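Local coordinates for lactaldehyde dehydrogenase (Escherichia coli, PDB 2IMP), which catalyses the irreversible NAD-dependent oxidation of L-lactaldehyde to L-lactate, and also oxidises glycolaldehyde to glycolate, in the breakdown of fucose and rhamnose, at residues L167-T172 / H464-Y469; I175-F180 / F202-G207; M261-L266 / I415-L420. One frame throughout, in Å; residues are numbered along the deposited sequence.

Contact 1: residues L167-T172 / H464-Y469; sequences LLTGNT and HGLHEY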
loop_
_atom_site.group_PDB
_atom_site.type_symbol
_atom_site.label_atom_id
_atom_site.label_comp_id
_atom_site.label_asym_id
_atom_site.label_seq_id
_atom_site.Cartn_x
_atom_site.Cartn_y
_atom_site.Cartn_z
ATOM N N LEU A 167 14.733 -13.906 9.283
ATOM C CA LEU A 167 14.062 -14.594 10.385
ATOM C C LEU A 167 12.634 -14.096 10.671
ATOM O O LEU A 167 11.720 -14.895 10.893
ATOM C CB LEU A 167 14.888 -14.486 11.666
ATOM C CG LEU A 167 15.797 -15.683 11.952
ATOM C CD1 LEU A 167 16.726 -15.922 10.771
ATOM C CD2 LEU A 167 16.590 -15.423 13.231
ATOM N N LEU A 168 12.467 -12.778 10.672
ATOM C CA LEU A 168 11.163 -12.184 10.925
ATOM C C LEU A 168 10.056 -12.764 10.020
ATOM O O LEU A 168 8.974 -13.093 10.490
ATOM C CB LEU A 168 11.241 -10.663 10.739
ATOM C CG LEU A 168 10.051 -9.802 11.202
ATOM C CD1 LEU A 168 8.857 -9.986 10.261
ATOM C CD2 LEU A 168 9.675 -10.171 12.641
ATOM N N THR A 169 10.368 -12.896 8.732
ATOM C CA THR A 169 9.427 -13.411 7.746
ATOM C C THR A 169 9.277 -14.953 7.687
ATOM O O THR A 169 8.582 -15.487 6.817
ATOM C CB THR A 169 9.790 -12.880 6.337
ATOM O OG1 THR A 169 11.169 -13.156 6.055
ATOM C CG2 THR A 169 9.562 -11.367 6.266
ATOM N N GLY A 170 9.936 -15.655 8.605
ATOM C CA GLY A 170 9.813 -17.103 8.636
ATOM C C GLY A 170 10.865 -17.929 7.913
ATOM O O GLY A 170 10.701 -19.141 7.767
ATOM N N ASN A 171 11.922 -17.289 7.430
ATOM C CA ASN A 171 13.004 -18.011 6.765
ATOM C C ASN A 171 14.083 -18.421 7.771
ATOM O O ASN A 171 14.151 -17.862 8.859
ATOM C CB ASN A 171 13.726 -17.129 5.731
ATOM C CG ASN A 171 12.799 -16.546 4.687
ATOM O OD1 ASN A 171 12.484 -17.215 3.690
ATOM N ND2 ASN A 171 12.352 -15.317 4.891
ATOM N N THR A 172 14.890 -19.410 7.414
ATOM C CA THR A 172 16.025 -19.765 8.247
ATOM C C THR A 172 17.272 -19.296 7.494
ATOM O O THR A 172 17.189 -19.022 6.294
ATOM C CB THR A 172 16.106 -21.281 8.557
ATOM O OG1 THR A 172 16.088 -22.044 7.344
ATOM C CG2 THR A 172 14.945 -21.689 9.440
ATOM N N HIS A 464 10.701 -2.476 1.793
ATOM C CA HIS A 464 11.141 -3.160 0.591
ATOM C C HIS A 464 12.265 -4.170 0.852
ATOM O O HIS A 464 12.337 -5.203 0.199
ATOM C CB HIS A 464 11.557 -2.128 -0.457
ATOM C CG HIS A 464 10.458 -1.171 -0.801
ATOM N ND1 HIS A 464 9.285 -1.571 -1.403
ATOM C CD2 HIS A 464 10.326 0.155 -0.562
ATOM C CE1 HIS A 464 8.476 -0.538 -1.516
ATOM N NE2 HIS A 464 9.077 0.525 -1.014
ATOM N N GLY A 465 13.122 -3.859 1.820
ATOM C CA GLY A 465 14.190 -4.781 2.171
ATOM C C GLY A 465 13.556 -6.002 2.811
ATOM O O GLY A 465 13.971 -7.134 2.569
ATOM N N LEU A 466 12.537 -5.775 3.637
ATOM C CA LEU A 466 11.845 -6.887 4.278
ATOM C C LEU A 466 11.159 -7.803 3.256
ATOM O O LEU A 466 11.182 -9.029 3.386
ATOM C CB LEU A 466 10.780 -6.388 5.256
ATOM C CG LEU A 466 10.055 -7.545 5.958
ATOM C CD1 LEU A 466 10.825 -7.907 7.229
ATOM C CD2 LEU A 466 8.619 -7.170 6.293
ATOM N N HIS A 467 10.551 -7.181 2.250
ATOM C CA HIS A 467 9.851 -7.923 1.211
ATOM C C HIS A 467 10.755 -8.811 0.347
ATOM O O HIS A 467 10.276 -9.751 -0.278
ATOM C CB HIS A 467 9.037 -6.963 0.335
ATOM C CG HIS A 467 7.826 -6.404 1.021
ATOM N ND1 HIS A 467 7.053 -5.400 0.485
ATOM C CD2 HIS A 467 7.248 -6.729 2.207
ATOM C CE1 HIS A 467 6.054 -5.127 1.302
ATOM N NE2 HIS A 467 6.148 -5.921 2.356
ATOM N N GLU A 468 12.050 -8.503 0.307
ATOM C CA GLU A 468 12.972 -9.346 -0.451
ATOM C C GLU A 468 12.970 -10.792 0.102
ATOM O O GLU A 468 13.305 -11.740 -0.603
ATOM C CB GLU A 468 14.414 -8.803 -0.391
ATOM C CG GLU A 468 14.698 -7.518 -1.169
ATOM C CD GLU A 468 14.333 -7.609 -2.650
ATOM O OE1 GLU A 468 14.380 -8.724 -3.219
ATOM O OE2 GLU A 468 14.011 -6.556 -3.246
ATOM N N TYR A 469 12.582 -10.927 1.370
ATOM C CA TYR A 469 12.538 -12.230 2.024
ATOM C C TYR A 469 11.163 -12.902 2.024
ATOM O O TYR A 469 10.913 -13.869 2.747
ATOM C CB TYR A 469 13.071 -12.116 3.458
ATOM C CG TYR A 469 14.572 -11.957 3.477
ATOM C CD1 TYR A 469 15.164 -10.701 3.356
ATOM C CD2 TYR A 469 15.407 -13.079 3.539
ATOM C CE1 TYR A 469 16.557 -10.562 3.292
ATOM C CE2 TYR A 469 16.797 -12.952 3.476
ATOM C CZ TYR A 469 17.363 -11.690 3.349
ATOM O OH TYR A 469 18.735 -11.562 3.250
#
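The amide of Asn171 meets the ring of Tyr469 at its edge: ND2 lies near the ring plane, 4.0 Å from Tyr469 CD2, and the two planes are 64° apart, so there is no stacking. On the CD1 side of the same ring the backbone oxygen of Gly465 sits in plane. The amide points to the main chain of the same tyrosine. Asn171 ND2 donates to Tyr469 O over 3.0 Å in a nearly straight bond (166° at the hydrogen), using an in-plane lone pair of the carbonyl. ND2 also binds Ala166 O, and OD1 takes the N-H of Gly144 in strand 134-149, which together fix the rotation of the amide. This grip sits just beyond the end of helix 155-168, where Gly170, with positive phi, closes a Schellman motif (Gly170 N to Leu167 O, 3.0 Å) and turns the chain into strand 172-176 of the Rossmann-type nucleotide-binding domain. Thr169 OG1 stands between the backbone N and the carbonyl carbon (chi1 53°), its hydroxyl turned back to Pro165 O, with Ala166 O sharing the proton at most, and lies 3.4 Å from Tyr469 CB. The same torsion presents Thr169 CG2 to Leu466 CD1 at 3.8 Å, the two side chains sliding past each other in opposite directions. Leu168 CD1 touches Leu466 CD1 at 4.2 Å, crossing it at about a right angle, and Tyr122 packs against both leucines.

Contact 2: residues I175-F180 / F202-G207; sequences IKPSEF and FNLVLG. With NAI (1,4-dihydronicotinamide adenine dinucleotide), chain D.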
loop_
_atom_site.group_PDB
_atom_site.type_symbol
_atom_site.label_atom_id
_atom_site.label_comp_id
_atom_site.label_asym_id
_atom_site.label_seq_id
_atom_site.Cartn_x
_atom_site.Cartn_y
_atom_site.Cartn_z
ATOM N N ILE A 175 24.857 -18.039 7.523
ATOM C CA ILE A 175 25.736 -16.931 7.231
ATOM C C ILE A 175 27.241 -17.253 7.213
ATOM O O ILE A 175 27.735 -18.046 8.017
ATOM C CB ILE A 175 25.494 -15.787 8.247
ATOM C CG1 ILE A 175 24.172 -15.087 7.920
ATOM C CG2 ILE A 175 26.669 -14.820 8.253
ATOM C CD1 ILE A 175 23.794 -14.020 8.897
ATOM N N LYS A 176 27.941 -16.644 6.262
ATOM C CA LYS A 176 29.389 -16.763 6.177
ATOM C C LYS A 176 30.020 -15.376 6.207
ATOM O O LYS A 176 29.852 -14.590 5.277
ATOM C CB LYS A 176 29.861 -17.462 4.901
ATOM C CG LYS A 176 31.382 -17.715 4.938
ATOM C CD LYS A 176 31.975 -18.073 3.585
ATOM C CE LYS A 176 32.313 -16.839 2.769
ATOM N NZ LYS A 176 33.406 -16.029 3.400
ATOM N N PRO A 177 30.726 -15.047 7.293
ATOM C CA PRO A 177 31.341 -13.723 7.347
ATOM C C PRO A 177 32.590 -13.715 6.446
ATOM O O PRO A 177 33.013 -14.763 5.960
ATOM C CB PRO A 177 31.706 -13.588 8.816
ATOM C CG PRO A 177 32.148 -15.001 9.158
ATOM C CD PRO A 177 31.085 -15.861 8.472
ATOM N N SER A 178 33.145 -12.536 6.202
ATOM C CA SER A 178 34.374 -12.459 5.426
ATOM C C SER A 178 35.511 -13.149 6.200
ATOM O O SER A 178 35.518 -13.102 7.434
ATOM C CB SER A 178 34.757 -10.995 5.185
ATOM O OG SER A 178 36.136 -10.867 4.859
ATOM N N GLU A 179 36.439 -13.793 5.500
ATOM C CA GLU A 179 37.547 -14.445 6.186
ATOM C C GLU A 179 38.465 -13.453 6.939
ATOM O O GLU A 179 39.237 -13.847 7.810
ATOM C CB GLU A 179 38.391 -15.272 5.207
ATOM C CG GLU A 179 38.896 -14.512 3.989
ATOM C CD GLU A 179 37.977 -14.662 2.788
ATOM O OE1 GLU A 179 38.448 -15.177 1.751
ATOM O OE2 GLU A 179 36.785 -14.275 2.882
ATOM N N PHE A 180 38.354 -12.174 6.585
ATOM C CA PHE A 180 39.145 -11.119 7.206
ATOM C C PHE A 180 38.524 -10.551 8.492
ATOM O O PHE A 180 39.229 -10.009 9.343
ATOM C CB PHE A 180 39.351 -9.962 6.228
ATOM C CG PHE A 180 40.043 -10.357 4.968
ATOM C CD1 PHE A 180 41.347 -10.839 5.001
ATOM C CD2 PHE A 180 39.388 -10.273 3.746
ATOM C CE1 PHE A 180 41.989 -11.237 3.835
ATOM C CE2 PHE A 180 40.020 -10.670 2.577
ATOM C CZ PHE A 180 41.323 -11.152 2.622
ATOM N N PHE A 202 19.457 -20.025 12.811
ATOM C CA PHE A 202 20.640 -19.216 12.531
ATOM C C PHE A 202 21.910 -20.078 12.565
ATOM O O PHE A 202 22.229 -20.685 13.586
ATOM C CB PHE A 202 20.813 -18.069 13.535
ATOM C CG PHE A 202 22.034 -17.207 13.263
ATOM C CD1 PHE A 202 21.957 -16.113 12.404
ATOM C CD2 PHE A 202 23.262 -17.498 13.860
ATOM C CE1 PHE A 202 23.090 -15.327 12.128
ATOM C CE2 PHE A 202 24.403 -16.721 13.592
ATOM C CZ PHE A 202 24.315 -15.629 12.731
ATOM N N ASN A 203 22.606 -20.132 11.439
ATOM C CA ASN A 203 23.824 -20.914 11.326
ATOM C C ASN A 203 25.021 -20.073 10.844
ATOM O O ASN A 203 24.868 -19.196 9.989
ATOM C CB ASN A 203 23.602 -22.073 10.344
ATOM C CG ASN A 203 22.382 -22.904 10.682
ATOM O OD1 ASN A 203 22.467 -23.883 11.430
ATOM N ND2 ASN A 203 21.232 -22.517 10.136
ATOM N N LEU A 204 26.195 -20.336 11.399
ATOM C CA LEU A 204 27.379 -19.605 10.985
ATOM C C LEU A 204 28.479 -20.523 10.447
ATOM O O LEU A 204 28.996 -21.372 11.177
ATOM C CB LEU A 204 27.946 -18.783 12.152
ATOM C CG LEU A 204 29.130 -17.863 11.798
ATOM C CD1 LEU A 204 28.611 -16.585 11.164
ATOM C CD2 LEU A 204 29.925 -17.512 13.048
ATOM N N VAL A 205 28.806 -20.384 9.169
ATOM C CA VAL A 205 29.881 -21.189 8.604
ATOM C C VAL A 205 31.110 -20.323 8.281
ATOM O O VAL A 205 30.968 -19.155 7.927
ATOM C CB VAL A 205 29.415 -21.975 7.354
ATOM C CG1 VAL A 205 28.386 -23.023 7.773
ATOM C CG2 VAL A 205 28.829 -21.032 6.315
ATOM N N LEU A 206 32.302 -20.892 8.430
ATOM C CA LEU A 206 33.525 -20.131 8.214
ATOM C C LEU A 206 34.441 -20.635 7.092
ATOM O O LEU A 206 34.663 -21.840 6.956
ATOM C CB LEU A 206 34.307 -20.080 9.528
ATOM C CG LEU A 206 33.506 -19.560 10.728
ATOM C CD1 LEU A 206 34.224 -19.895 12.022
ATOM C CD2 LEU A 206 33.295 -18.058 10.590
ATOM N N GLY A 207 34.974 -19.702 6.305
ATOM C CA GLY A 207 35.860 -20.079 5.220
ATOM C C GLY A 207 36.001 -19.043 4.121
ATOM O O GLY A 207 35.591 -17.885 4.267
HETATM P PA NAI D . 34.533 -9.548 -1.595
HETATM O O1A NAI D . 33.546 -9.810 -2.655
HETATM O O2A NAI D . 35.970 -9.858 -2.025
HETATM O O5B NAI D . 34.148 -10.402 -0.302
HETATM C C5B NAI D . 32.878 -10.345 0.331
HETATM C C4B NAI D . 32.342 -11.747 0.665
HETATM O O4B NAI D . 32.142 -12.525 -0.517
HETATM C C3B NAI D . 33.274 -12.588 1.552
HETATM O O3B NAI D . 32.518 -13.258 2.557
HETATM C C2B NAI D . 33.950 -13.508 0.556
HETATM O O2B NAI D . 34.503 -14.684 1.087
HETATM C C1B NAI D . 32.848 -13.761 -0.441
HETATM N N9A NAI D . 33.336 -14.170 -1.791
HETATM C C8A NAI D . 34.434 -13.734 -2.532
HETATM N N7A NAI D . 34.463 -14.420 -3.715
HETATM C C5A NAI D . 33.419 -15.277 -3.743
HETATM C C6A NAI D . 32.966 -16.211 -4.698
HETATM N N6A NAI D . 33.619 -16.386 -5.845
HETATM N N1A NAI D . 31.818 -16.970 -4.425
HETATM C C2A NAI D . 31.122 -16.798 -3.221
HETATM N N3A NAI D . 31.578 -15.866 -2.275
HETATM C C4A NAI D . 32.703 -15.120 -2.539
HETATM O O3 NAI D . 34.342 -8.000 -1.216
HETATM P PN NAI D . 34.986 -7.207 0.033
HETATM O O1N NAI D . 34.739 -7.922 1.297
HETATM O O2N NAI D . 34.497 -5.790 -0.061
HETATM O O5D NAI D . 36.551 -7.225 -0.383
HETATM C C5D NAI D . 37.539 -8.044 0.189
HETATM C C4D NAI D . 38.828 -7.760 -0.547
HETATM O O4D NAI D . 39.795 -8.743 -0.188
HETATM C C3D NAI D . 38.959 -7.654 -2.083
HETATM O O3D NAI D . 39.118 -6.302 -2.467
HETATM C C2D NAI D . 40.145 -8.504 -2.457
HETATM O O2D NAI D . 40.955 -7.916 -3.449
HETATM C C1D NAI D . 40.842 -8.698 -1.133
HETATM N N1N NAI D . 41.686 -9.936 -1.148
HETATM C C2N NAI D . 41.062 -11.147 -0.828
HETATM C C3N NAI D . 41.821 -12.348 -0.825
HETATM C C7N NAI D . 41.167 -13.667 -0.478
HETATM O O7N NAI D . 41.943 -14.819 -0.483
HETATM N N7N NAI D . 39.876 -13.787 -0.165
HETATM C C4N NAI D . 43.216 -12.283 -1.151
HETATM C C5N NAI D . 43.833 -11.040 -1.476
HETATM C C6N NAI D . 43.046 -9.865 -1.468
HETATM O O HOH W 1 34.739 -16.929 6.860
#
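Lys176 sets out with CG anti to its backbone N (chi1 -173°), passes Val205 O, then bends at chi3 and chi4 to bring NZ within 3.0 Å of Gly207 O, which it meets from above the carbonyl plane. Glu179 has CG between backbone N and carbonyl carbon (chi1 54°) and a bend at chi2, which turns its carboxylate to the cofactor. Lys176 NZ thus lies in a cluster of four acceptors, Gly207 O, Pro177 O (2.9 Å) and both hydroxyls of the adenosine ribose, NAI O2B at 2.9 Å and NAI O3B at 3.0 Å, among which its three N-H groups must be shared. NAI O2B in turn gives its proton to Glu179 OE2 (2.9 Å), an arrangement consistent with preference for NAD over a 2'-phosphorylated cofactor. OE1 accepts a weak bond from the carboxamide N7N. An alanine in place of Lys176 would probably leave the ribose diol without its cationic donor and remove the tie between Gly207 O and the cofactor. A water accepting from Gly207 N and donating to Pro177 O joins the two segments again. Upstream they pair as parallel strands: Ile175 N binds Asn203 O (2.7 Å, 175° at the hydrogen), and Val205 N binds Ile175 O (2.8 Å). Pro177 CG rests on Leu206 CD2 at 3.6 Å. The strands belong to a beta-alpha-beta unit whose helix 183-195 packs on Pro177, Phe202 and Leu204, while helix 209-218 packs on Lys176 and Val205, and helix 43-62 on Asn203 and Val205.

Contact 3: residues M261-L266 / I415-L420; sequences MDDADL and IYTQNL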
loop_
_atom_site.group_PDB
_atom_site.type_symbol
_atom_site.label_atom_id
_atom_site.label_comp_id
_atom_site.label_asym_id
_atom_site.label_seq_id
_atom_site.Cartn_x
_atom_site.Cartn_y
_atom_site.Cartn_z
ATOM N N MET A 261 27.563 22.747 -6.281
ATOM C CA MET A 261 27.231 23.906 -7.099
ATOM C C MET A 261 27.828 25.223 -6.554
ATOM O O MET A 261 28.281 25.274 -5.412
ATOM C CB MET A 261 25.711 24.042 -7.217
ATOM C CG MET A 261 25.027 22.824 -7.817
ATOM S SD MET A 261 25.697 22.358 -9.429
ATOM C CE MET A 261 24.854 23.540 -10.484
ATOM N N ASP A 262 27.842 26.268 -7.374
ATOM C CA ASP A 262 28.383 27.542 -6.917
ATOM C C ASP A 262 27.583 28.142 -5.746
ATOM O O ASP A 262 28.158 28.673 -4.798
ATOM C CB ASP A 262 28.438 28.560 -8.066
ATOM C CG ASP A 262 29.476 28.204 -9.123
ATOM O OD1 ASP A 262 30.539 27.657 -8.761
ATOM O OD2 ASP A 262 29.233 28.487 -10.315
ATOM N N ASP A 263 26.262 28.036 -5.834
ATOM C CA ASP A 263 25.370 28.550 -4.803
ATOM C C ASP A 263 25.236 27.603 -3.601
ATOM O O ASP A 263 24.246 27.642 -2.872
ATOM C CB ASP A 263 23.982 28.788 -5.396
ATOM C CG ASP A 263 23.222 27.495 -5.622
ATOM O OD1 ASP A 263 23.845 26.520 -6.093
ATOM O OD2 ASP A 263 22.008 27.452 -5.334
ATOM N N ALA A 264 26.240 26.758 -3.409
ATOM C CA ALA A 264 26.219 25.797 -2.322
ATOM C C ALA A 264 26.889 26.254 -1.021
ATOM O O ALA A 264 27.912 26.938 -1.044
ATOM C CB ALA A 264 26.857 24.496 -2.779
ATOM N N ASP A 265 26.292 25.873 0.102
ATOM C CA ASP A 265 26.859 26.194 1.396
ATOM C C ASP A 265 28.253 25.548 1.531
ATOM O O ASP A 265 28.372 24.407 1.976
ATOM C CB ASP A 265 25.937 25.675 2.506
ATOM C CG ASP A 265 26.390 26.093 3.893
ATOM O OD1 ASP A 265 27.542 25.792 4.271
ATOM O OD2 ASP A 265 25.583 26.719 4.611
ATOM N N LEU A 266 29.283 26.278 1.109
ATOM C CA LEU A 266 30.652 25.783 1.157
ATOM C C LEU A 266 31.032 25.041 2.451
ATOM O O LEU A 266 31.601 23.951 2.403
ATOM C CB LEU A 266 31.636 26.934 0.919
ATOM C CG LEU A 266 33.124 26.563 0.921
ATOM C CD1 LEU A 266 33.377 25.410 -0.042
ATOM C CD2 LEU A 266 33.950 27.780 0.523
ATOM N N ILE A 415 24.249 16.048 -3.882
ATOM C CA ILE A 415 24.394 17.378 -4.446
ATOM C C ILE A 415 24.168 18.499 -3.416
ATOM O O ILE A 415 23.361 18.355 -2.494
ATOM C CB ILE A 415 23.436 17.590 -5.643
ATOM C CG1 ILE A 415 23.720 18.944 -6.301
ATOM C CG2 ILE A 415 21.993 17.500 -5.183
ATOM C CD1 ILE A 415 22.946 19.196 -7.577
ATOM N N TYR A 416 24.905 19.595 -3.580
ATOM C CA TYR A 416 24.804 20.744 -2.688
ATOM C C TYR A 416 24.448 22.038 -3.422
ATOM O O TYR A 416 25.211 22.533 -4.246
ATOM C CB TYR A 416 26.110 20.921 -1.922
ATOM C CG TYR A 416 26.526 19.664 -1.207
ATOM C CD1 TYR A 416 27.121 18.613 -1.903
ATOM C CD2 TYR A 416 26.259 19.489 0.150
ATOM C CE1 TYR A 416 27.437 17.414 -1.268
ATOM C CE2 TYR A 416 26.571 18.293 0.795
ATOM C CZ TYR A 416 27.158 17.262 0.078
ATOM O OH TYR A 416 27.449 16.067 0.698
ATOM N N THR A 417 23.273 22.564 -3.112
ATOM C CA THR A 417 22.776 23.767 -3.749
ATOM C C THR A 417 21.612 24.388 -2.961
ATOM O O THR A 417 21.085 23.767 -2.035
ATOM C CB THR A 417 22.294 23.443 -5.184
ATOM O OG1 THR A 417 21.776 24.620 -5.813
ATOM C CG2 THR A 417 21.203 22.384 -5.144
ATOM N N GLN A 418 21.218 25.599 -3.335
ATOM C CA GLN A 418 20.127 26.269 -2.647
ATOM C C GLN A 418 18.965 26.678 -3.582
ATOM O O GLN A 418 17.997 27.323 -3.156
ATOM C CB GLN A 418 20.674 27.488 -1.900
ATOM C CG GLN A 418 21.924 27.155 -1.080
ATOM C CD GLN A 418 22.418 28.338 -0.266
ATOM O OE1 GLN A 418 22.610 28.218 0.957
ATOM N NE2 GLN A 418 22.657 29.464 -0.914
ATOM N N ASN A 419 19.078 26.286 -4.850
ATOM C CA ASN A 419 18.055 26.608 -5.839
ATOM C C ASN A 419 16.993 25.484 -6.051
ATOM O O ASN A 419 17.325 24.346 -6.397
ATOM C CB ASN A 419 18.729 26.960 -7.168
ATOM C CG ASN A 419 17.733 27.373 -8.244
ATOM O OD1 ASN A 419 17.041 26.533 -8.828
ATOM N ND2 ASN A 419 17.653 28.675 -8.507
ATOM N N LEU A 420 15.728 25.822 -5.830
ATOM C CA LEU A 420 14.662 24.844 -5.991
ATOM C C LEU A 420 14.738 24.079 -7.326
ATOM O O LEU A 420 14.676 22.849 -7.352
ATOM C CB LEU A 420 13.288 25.518 -5.861
ATOM C CG LEU A 420 12.068 24.608 -6.059
ATOM C CD1 LEU A 420 12.090 23.485 -5.036
ATOM C CD2 LEU A 420 10.787 25.418 -5.931
#
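Asp263 extends its carboxylate across to Thr417 and Gln418, and both oxygens find donors there. OD1 accepts the hydroxyl proton of Thr417 OG1 at 2.8 Å through its syn lone pair. OD2 takes the backbone N-H of Gln418 at 2.8 Å, the donor standing 52° out of the carboxylate plane. With Asp263 CG between the backbone N and the carbonyl carbon (chi1 75°), the group is directed at the chain just beyond strand 409-416. Thr417 OG1, having given its proton, accepts a weak bond from Asn419 N at 3.3 Å. A backbone bond completes the pairing: Met261 N donates to Tyr416 O over 3.1 Å. Within 261-266, Ala264 N returns to Met261 O (3.2 Å), closing a type I turn, and the Asp262 N-H is taken by the side chain of Gln294. Thr417 O receives ND2 of Asn438. Gln418 NE2 approaches Asp263 O at 3.1 Å, but the angle is too poor for a hydrogen bond. Carbon contacts accompany the polar bridge: Met261 lies alongside Thr417, pointing the same way, and Ala264 CB packs on Tyr416 CB at 3.8 Å. Gln418 and Leu420 make backbone hydrogen bonds to a neighbouring subunit. Both segments follow parallel strands and run into helices, Asp265 capping Leu268 N and Asn419 capping Val422 N. Loops that lead from the C-terminal ends of adjacent parallel strands into N-capped helices are characteristic of an open alpha/beta fold, here that of the catalytic domain.

Overall arrangement
Contacts 1 and 2 follow each other along the chain, since residues 167-172 lead into strand 172-176; their centres are about 20 Å apart, and residues 167-172 and contact 2 both belong to the nucleotide-binding part of the subunit. Contact 2 touches the NADH directly. Contact 1 does not reach the ligands, the Tyr469 side chain being about 7 Å from that of the lactate-binding Arg161 and about 13 Å from the bound lactate. Contact 3 is remote, its centre about 39 Å from that of contact 1 and about 44 Å from that of contact 2, across the chain's centre from the latter; its Tyr416 side chain is nevertheless about 11 Å from that of Asn286, which binds lactate. In sequence, contact 1 encloses both others.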